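Local coordinates for cellulose-binding protein (Saccharophagus degradans, PDB 2X32), which binds an octaprenyl diphosphate along the inside of a YceI-like beta barrel and is implicated in plant cell wall breakdown, at residues G93-V96 against G97-M100; V50-L53 against N54-N57. One frame throughout, in Å; residues are numbered along the deposited sequence. Where two conformers were deposited one is given.

Contact 1 of 2, residues G93-V96 against G97-M100; sequences GLAV and GEDM
Gly97 follows Val96 at the third position of a type II beta turn running from Ala95 to Glu98, where its positive phi of 87° suits a glycine. The turn closes at Glu98, whose N donates to Ala95 O over 2.9 Å, from above the carbonyl plane. The side chain of Glu98, fully extended with CG anti to the backbone N (chi1 -176°), runs back alongside the incoming chain and brings its carboxylate to Ala95 N. Ala95 N points almost straight at Glu98 OE1, at 2.9 Å and an N-H...O angle of 179°, and meets it on the anti side, somewhat out of the carboxylate plane. A water donates to both Glu98 OE2 and Gly93 O, so both carboxylate oxygens help fix its rotation. The aliphatic part of Glu98 lies against Leu94, with CG 3.7 Å from Leu94 CD2. Asp99 points away from 93-96, and its OD2 is hydrogen-bonded to Asn122 ND2. In one of its two deposited conformers, the side chain of Met100 crosses that of Leu94 at about a right angle, with SD 3.8 Å from Leu94 CD2. This surface turn delivers the chain from helix 88-92 into strand 99-109. Strand 115-125 runs beside it, taking backbone bonds at Gly97, Glu98 and Met100, while Val123 packs on Leu94 and Met100, and Ala90 and Val91 of the helix also touch Met100.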
loop_
_atom_site.group_PDB
_atom_site.type_symbol
_atom_site.label_atom_id
_atom_site.label_comp_id
_atom_site.label_asym_id
_atom_site.label_seq_id
_atom_site.Cartn_x
_atom_site.Cartn_y
_atom_site.Cartn_z
ATOM N N GLY A 93 21.818 10.957 -5.364
ATOM C CA GLY A 93 22.946 11.166 -4.502
ATOM C C GLY A 93 23.264 10.091 -3.492
ATOM O O GLY A 93 24.346 10.117 -2.904
ATOM N N LEU A 94 22.375 9.133 -3.336
ATOM C CA LEU A 94 22.632 8.009 -2.438
ATOM C C LEU A 94 23.702 7.150 -3.007
ATOM O O LEU A 94 23.677 6.769 -4.171
ATOM C CB LEU A 94 21.365 7.173 -2.266
ATOM C CG LEU A 94 20.274 7.759 -1.432
ATOM C CD1 LEU A 94 19.098 6.793 -1.516
ATOM C CD2 LEU A 94 20.762 7.792 0.038
ATOM N N ALA A 95 24.704 6.847 -2.198
ATOM C CA ALA A 95 25.697 5.892 -2.579
ATOM C C ALA A 95 25.110 4.511 -2.520
ATOM O O ALA A 95 24.131 4.263 -1.800
ATOM C CB ALA A 95 26.915 6.005 -1.617
ATOM N N VAL A 96 25.709 3.589 -3.274
ATOM C CA VAL A 96 25.251 2.225 -3.232
ATOM C C VAL A 96 25.380 1.714 -1.795
ATOM O O VAL A 96 26.422 1.881 -1.124
ATOM C CB VAL A 96 25.988 1.345 -4.241
ATOM C CG1 VAL A 96 25.661 -0.112 -4.036
ATOM C CG2 VAL A 96 25.626 1.798 -5.639
ATOM N N GLY A 97 24.271 1.144 -1.305
ATOM C CA GLY A 97 24.136 0.656 0.061
ATOM C C GLY A 97 23.671 1.710 1.087
ATOM O O GLY A 97 23.309 1.347 2.195
ATOM N N GLU A 98 23.689 2.990 0.722
ATOM C CA GLU A 98 23.295 4.071 1.632
ATOM C C GLU A 98 21.760 4.167 1.687
ATOM O O GLU A 98 21.077 3.967 0.681
ATOM C CB GLU A 98 23.882 5.402 1.126
ATOM C CG GLU A 98 23.651 6.664 2.032
ATOM C CD GLU A 98 24.255 8.012 1.486
ATOM O OE1 GLU A 98 24.899 8.108 0.393
ATOM O OE2 GLU A 98 24.066 9.030 2.220
ATOM N N ASP A 99 21.235 4.546 2.847
ATOM C CA ASP A 99 19.825 4.855 3.016
ATOM C C ASP A 99 19.609 6.308 3.388
ATOM O O ASP A 99 20.548 7.030 3.752
ATOM C CB ASP A 99 19.236 3.997 4.114
ATOM C CG ASP A 99 19.431 4.608 5.495
ATOM O OD1 ASP A 99 20.547 5.085 5.885
ATOM O OD2 ASP A 99 18.470 4.601 6.196
ATOM N N MET A 100 18.375 6.733 3.288
ATOM C CA MET A 100 17.950 8.012 3.815
ATOM C C MET A 100 16.514 7.879 4.254
ATOM O O MET A 100 15.753 7.041 3.730
ATOM C CB MET A 100 18.099 9.125 2.791
ATOM C CG MET A 100 17.301 8.892 1.531
ATOM S SD MET A 100 17.739 10.142 0.336
ATOM C CE MET A 100 16.433 9.822 -0.877
HETATM O O HOH W 1 23.934 10.900 0.157
#

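Contact 2 of 2, residues V50-L53 against N54-N57; sequences VIDL and NSVN
A chi1 of 174° turns the Asp52 carboxylate away from its own amide and toward the turn that follows, while a chi1 of 78° sets Ser55 OG between its backbone N and carbonyl carbon, facing back to Asp52. The result is a double grip on one carbonyl. Ser55 OG donates to Asp52 O at 2.7 Å, lying in the carbonyl plane, and Ser55 N reaches the same Asp52 O at 2.9 Å from well above that plane. Ser55 OG is also bonded to Val36 N, which ties the turn to strand 28-42. On the carboxylate, Asp52 OD1 takes a weak, bent bond from Asn54 N at 3.0 Å (N-H...O angle 125°). A water links the two side chains as well, donating to Asp52 OD1 and accepting from Asn54 ND2, and the carboxylate and amide planes stand nearly perpendicular. Asn54 OD1 is hydrogen-bonded to Thr74 OG1. Just past Ser55, Val56 N makes a weak bond of 3.4 Å to Leu53 O. Its side chain packs against Met67, Arg68 and Phe72 of helix 61-72, whereas Leu53 and Ile51 touch the octaprenyl diphosphate. Two successive i+3 to i backbone bonds, the second weak, and the weak Asx-turn-like bond to the Asp52 carboxylate mark a tight turn in the wall of this lipocalin-like YceI barrel, bordering the lipid-filled interior.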
loop_
_atom_site.group_PDB
_atom_site.type_symbol
_atom_site.label_atom_id
_atom_site.label_comp_id
_atom_site.label_asym_id
_atom_site.label_seq_id
_atom_site.Cartn_x
_atom_site.Cartn_y
_atom_site.Cartn_z
ATOM N N VAL A 50 0.342 1.870 -7.634
ATOM C CA VAL A 50 -1.027 1.513 -7.931
ATOM C C VAL A 50 -1.234 0.074 -7.383
ATOM O O VAL A 50 -0.525 -0.883 -7.748
ATOM C CB VAL A 50 -1.314 1.546 -9.415
ATOM C CG1 VAL A 50 -2.785 1.127 -9.721
ATOM C CG2 VAL A 50 -0.962 2.909 -10.020
ATOM N N ILE A 51 -2.226 -0.047 -6.511
ATOM C CA ILE A 51 -2.519 -1.276 -5.841
ATOM C C ILE A 51 -3.791 -1.870 -6.475
ATOM O O ILE A 51 -4.850 -1.264 -6.434
ATOM C CB ILE A 51 -2.788 -1.035 -4.336
ATOM C CG1 ILE A 51 -1.552 -0.432 -3.682
ATOM C CG2 ILE A 51 -3.140 -2.386 -3.638
ATOM C CD1 ILE A 51 -1.851 0.508 -2.612
ATOM N N ASP A 52 -3.677 -3.063 -7.071
ATOM C CA ASP A 52 -4.808 -3.711 -7.697
ATOM C C ASP A 52 -5.689 -4.383 -6.652
ATOM O O ASP A 52 -5.336 -5.407 -6.075
ATOM C CB ASP A 52 -4.285 -4.726 -8.702
ATOM C CG ASP A 52 -5.361 -5.591 -9.333
ATOM O OD1 ASP A 52 -6.563 -5.358 -9.074
ATOM O OD2 ASP A 52 -4.962 -6.557 -10.068
ATOM N N LEU A 53 -6.834 -3.756 -6.363
ATOM C CA LEU A 53 -7.613 -4.208 -5.223
ATOM C C LEU A 53 -8.301 -5.544 -5.528
ATOM O O LEU A 53 -8.622 -6.326 -4.602
ATOM C CB LEU A 53 -8.644 -3.141 -4.841
ATOM C CG LEU A 53 -8.044 -1.835 -4.370
ATOM C CD1 LEU A 53 -9.138 -0.812 -4.155
ATOM C CD2 LEU A 53 -7.225 -2.032 -3.058
ATOM N N ASN A 54 -8.437 -5.893 -6.808
ATOM C CA ASN A 54 -8.857 -7.251 -7.167
ATOM C C ASN A 54 -7.856 -8.365 -6.900
ATOM O O ASN A 54 -8.232 -9.540 -6.884
ATOM C CB ASN A 54 -9.276 -7.330 -8.646
ATOM C CG ASN A 54 -10.622 -6.693 -8.883
ATOM O OD1 ASN A 54 -11.601 -7.044 -8.202
ATOM N ND2 ASN A 54 -10.675 -5.762 -9.824
ATOM N N SER A 55 -6.591 -7.985 -6.587
ATOM C CA SER A 55 -5.541 -8.968 -6.280
ATOM C C SER A 55 -5.405 -9.256 -4.804
ATOM O O SER A 55 -4.456 -9.896 -4.415
ATOM C CB SER A 55 -4.210 -8.507 -6.880
ATOM O OG SER A 55 -3.616 -7.507 -6.094
ATOM N N VAL A 56 -6.361 -8.817 -4.004
ATOM C CA VAL A 56 -6.382 -9.137 -2.565
ATOM C C VAL A 56 -6.322 -10.637 -2.404
ATOM O O VAL A 56 -6.972 -11.430 -3.066
ATOM C CB VAL A 56 -7.603 -8.511 -1.827
ATOM C CG1 VAL A 56 -8.929 -9.140 -2.300
ATOM C CG2 VAL A 56 -7.419 -8.482 -0.260
ATOM N N ASN A 57 -5.485 -11.028 -1.459
ATOM C CA ASN A 57 -5.215 -12.446 -1.199
ATOM C C ASN A 57 -5.168 -12.630 0.301
ATOM O O ASN A 57 -4.201 -12.263 0.961
ATOM C CB ASN A 57 -3.904 -12.850 -1.890
ATOM C CG ASN A 57 -3.646 -14.310 -1.800
ATOM O OD1 ASN A 57 -4.169 -14.977 -0.875
ATOM N ND2 ASN A 57 -2.830 -14.845 -2.695
HETATM O O HOH W 2 -8.218 -4.973 -11.256
#

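How the contacts relate
From the N terminus, contact 2 comes first, as the chain leaves strand 46-52 and turns into strand 56-57; both strands pair with strand 28-42. Helix 61-72, strand 79-85 and helix 88-92 follow before contact 1 rounds the turn into strand 99-109. The two are in series, neither nested nor crossed, and each closes only a few residues of chain. They lie on opposite sides of the chain's centre, and the nearest atoms of contact 1 and contact 2 are about 19 Å apart. Strand 79-85 joins them through the sheet, pairing with 46-52 and with 99-109. Contact 2 borders the bound lipid, whereas contact 1 is at the surface, although the side chain of Met100 is about 6 Å from the bound lipid.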